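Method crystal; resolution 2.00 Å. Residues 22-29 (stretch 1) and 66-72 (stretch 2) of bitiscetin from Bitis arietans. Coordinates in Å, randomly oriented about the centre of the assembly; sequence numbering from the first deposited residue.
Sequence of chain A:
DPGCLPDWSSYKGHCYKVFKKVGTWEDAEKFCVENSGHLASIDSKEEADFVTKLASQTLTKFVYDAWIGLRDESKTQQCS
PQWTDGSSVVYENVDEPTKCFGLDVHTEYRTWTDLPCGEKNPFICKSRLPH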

# COMPACT_ATOMS: atom_id res chain seq x y z
N VAL A 22 -22.65 2.89 6.51
CA VAL A 22 -21.27 2.43 6.38
C VAL A 22 -21.12 0.92 6.32
O VAL A 22 -21.85 0.18 6.97
CB VAL A 22 -20.39 2.96 7.54
CG1 VAL A 22 -20.41 4.48 7.55
CG2 VAL A 22 -20.89 2.40 8.87
N GLY A 23 -20.17 0.46 5.51
CA GLY A 23 -19.94 -0.97 5.39
C GLY A 23 -18.53 -1.24 4.90
O GLY A 23 -17.85 -0.33 4.42
N THR A 24 -18.09 -2.49 5.03
CA THR A 24 -16.75 -2.85 4.57
C THR A 24 -16.82 -2.83 3.05
O THR A 24 -17.91 -2.89 2.48
CB THR A 24 -16.34 -4.26 5.06
OG1 THR A 24 -17.15 -5.25 4.42
CG2 THR A 24 -16.52 -4.37 6.57
N TRP A 25 -15.67 -2.75 2.40
CA TRP A 25 -15.62 -2.71 0.94
C TRP A 25 -16.41 -3.87 0.34
O TRP A 25 -17.24 -3.67 -0.56
CB TRP A 25 -14.18 -2.77 0.44
CG TRP A 25 -14.04 -2.51 -1.03
CD1 TRP A 25 -13.89 -1.29 -1.64
CD2 TRP A 25 -14.01 -3.49 -2.08
NE1 TRP A 25 -13.76 -1.46 -3.01
CE2 TRP A 25 -13.83 -2.80 -3.30
CE3 TRP A 25 -14.12 -4.89 -2.10
CZ2 TRP A 25 -13.75 -3.46 -4.53
CZ3 TRP A 25 -14.04 -5.55 -3.32
CH2 TRP A 25 -13.86 -4.83 -4.52
N GLU A 26 -16.17 -5.07 0.83
CA GLU A 26 -16.86 -6.25 0.31
C GLU A 26 -18.38 -6.16 0.47
O GLU A 26 -19.12 -6.43 -0.48
CB GLU A 26 -16.32 -7.52 0.99
CG GLU A 26 -16.33 -8.74 0.07
CD GLU A 26 -15.60 -9.95 0.66
OE1 GLU A 26 -14.42 -9.80 1.05
OE2 GLU A 26 -16.21 -11.04 0.71
N ASP A 27 -18.85 -5.79 1.66
CA ASP A 27 -20.29 -5.67 1.87
C ASP A 27 -20.85 -4.60 0.95
O ASP A 27 -21.95 -4.73 0.40
CB ASP A 27 -20.61 -5.29 3.33
CG ASP A 27 -20.26 -6.39 4.32
OD1 ASP A 27 -20.35 -7.59 3.95
OD2 ASP A 27 -19.92 -6.06 5.47
N ALA A 28 -20.09 -3.52 0.79
CA ALA A 28 -20.50 -2.42 -0.06
C ALA A 28 -20.79 -2.92 -1.47
O ALA A 28 -21.85 -2.66 -2.02
CB ALA A 28 -19.42 -1.33 -0.08
N GLU A 29 -19.84 -3.66 -2.04
CA GLU A 29 -20.01 -4.20 -3.39
C GLU A 29 -21.26 -5.07 -3.48
O GLU A 29 -22.03 -4.96 -4.44
CB GLU A 29 -18.78 -5.01 -3.80
CG GLU A 29 -18.95 -5.85 -5.07
CD GLU A 29 -19.10 -5.01 -6.32
OE1 GLU A 29 -19.33 -5.60 -7.41
OE2 GLU A 29 -18.99 -3.77 -6.24
N ALA A 66 -14.88 7.48 1.01
CA ALA A 66 -16.01 6.78 0.39
C ALA A 66 -15.51 5.71 -0.57
O ALA A 66 -14.71 5.99 -1.46
CB ALA A 66 -16.90 7.78 -0.34
N TRP A 67 -15.97 4.48 -0.37
CA TRP A 67 -15.59 3.35 -1.22
C TRP A 67 -15.97 3.48 -2.69
O TRP A 67 -17.08 3.91 -3.02
CB TRP A 67 -16.24 2.05 -0.72
CG TRP A 67 -15.76 1.52 0.59
CD1 TRP A 67 -16.53 1.11 1.64
CD2 TRP A 67 -14.40 1.27 0.97
NE1 TRP A 67 -15.73 0.62 2.65
CE2 TRP A 67 -14.42 0.71 2.26
CE3 TRP A 67 -13.16 1.47 0.34
CZ2 TRP A 67 -13.25 0.34 2.94
CZ3 TRP A 67 -12.00 1.11 1.01
CH2 TRP A 67 -12.05 0.55 2.30
N ILE A 68 -15.04 3.09 -3.56
CA ILE A 68 -15.30 3.04 -5.00
C ILE A 68 -14.90 1.60 -5.37
O ILE A 68 -14.31 0.89 -4.55
CB ILE A 68 -14.48 4.07 -5.84
CG1 ILE A 68 -12.99 3.99 -5.53
CG2 ILE A 68 -15.04 5.47 -5.61
CD1 ILE A 68 -12.17 4.90 -6.45
N GLY A 69 -15.22 1.17 -6.59
CA GLY A 69 -14.96 -0.21 -6.97
C GLY A 69 -13.57 -0.72 -7.33
O GLY A 69 -13.46 -1.76 -7.96
N LEU A 70 -12.52 -0.02 -6.92
CA LEU A 70 -11.17 -0.44 -7.26
C LEU A 70 -10.50 -1.25 -6.14
O LEU A 70 -10.59 -0.88 -4.97
CB LEU A 70 -10.33 0.79 -7.58
CG LEU A 70 -8.96 0.54 -8.19
CD1 LEU A 70 -9.11 -0.10 -9.56
CD2 LEU A 70 -8.22 1.88 -8.30
N ARG A 71 -9.82 -2.34 -6.52
CA ARG A 71 -9.12 -3.19 -5.55
C ARG A 71 -7.81 -3.78 -6.09
O ARG A 71 -7.70 -4.09 -7.28
CB ARG A 71 -10.02 -4.34 -5.08
CG ARG A 71 -9.37 -5.21 -3.99
CD ARG A 71 -10.33 -6.22 -3.36
NE ARG A 71 -10.70 -7.30 -4.27
CZ ARG A 71 -11.46 -8.35 -3.93
NH1 ARG A 71 -11.93 -8.45 -2.70
NH2 ARG A 71 -11.74 -9.29 -4.83
N ASP A 72 -6.83 -3.91 -5.21
CA ASP A 72 -5.54 -4.50 -5.57
C ASP A 72 -5.76 -6.00 -5.45
O ASP A 72 -5.90 -6.53 -4.35
CB ASP A 72 -4.45 -4.03 -4.59
CG ASP A 72 -3.12 -4.77 -4.79
OD1 ASP A 72 -2.19 -4.54 -3.99
OD2 ASP A 72 -3.00 -5.57 -5.74

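What anchors the helix start to the strand? Trp25, in the first turn of the helix, covers the most surface. Its chi1 is t, and its indole nitrogen reaches the opposing backbone: Trp25 NE1 donates to Ile68 O at 2.9 Å. Ile68 offers its backbone carbonyl, while its CA-to-CB bond points away. The rest of the indole is apolar and suits a buried site, with Trp25 CD1 packing 3.5 Å from Trp67 CE3. At its edge, Trp25 CZ2 lies 3.8 Å from Gly69 O.

How does Trp67 answer? Its CA-to-CB bond points toward the first stretch, and Trp67 NE1 donates to Gly23 O at 2.9 Å, so each tryptophan ties its ring to the other stretch's backbone. The two indoles meet edge-to-face, the edge of Trp25 toward the face of Trp67, with planes at 88°. Trp25 CB also sits over the six-membered ring of Trp67, 4.0 Å from its centroid, a CH-pi contact. Small Ala28 adds apolar packing, its CB 4.2 Å from Trp67 CD1.

What covers a face of the Trp25 ring? Partly exposed Arg71 extends along Trp25, placing Arg71 CD over a face of the indole, 4.2 Å from the six-membered ring centroid. Its guanidinium turns a face to the same ring, with Arg71 NH1 3.6 Å from Trp25 CZ3. A long aliphatic stem with a flat, charged end suits this boundary.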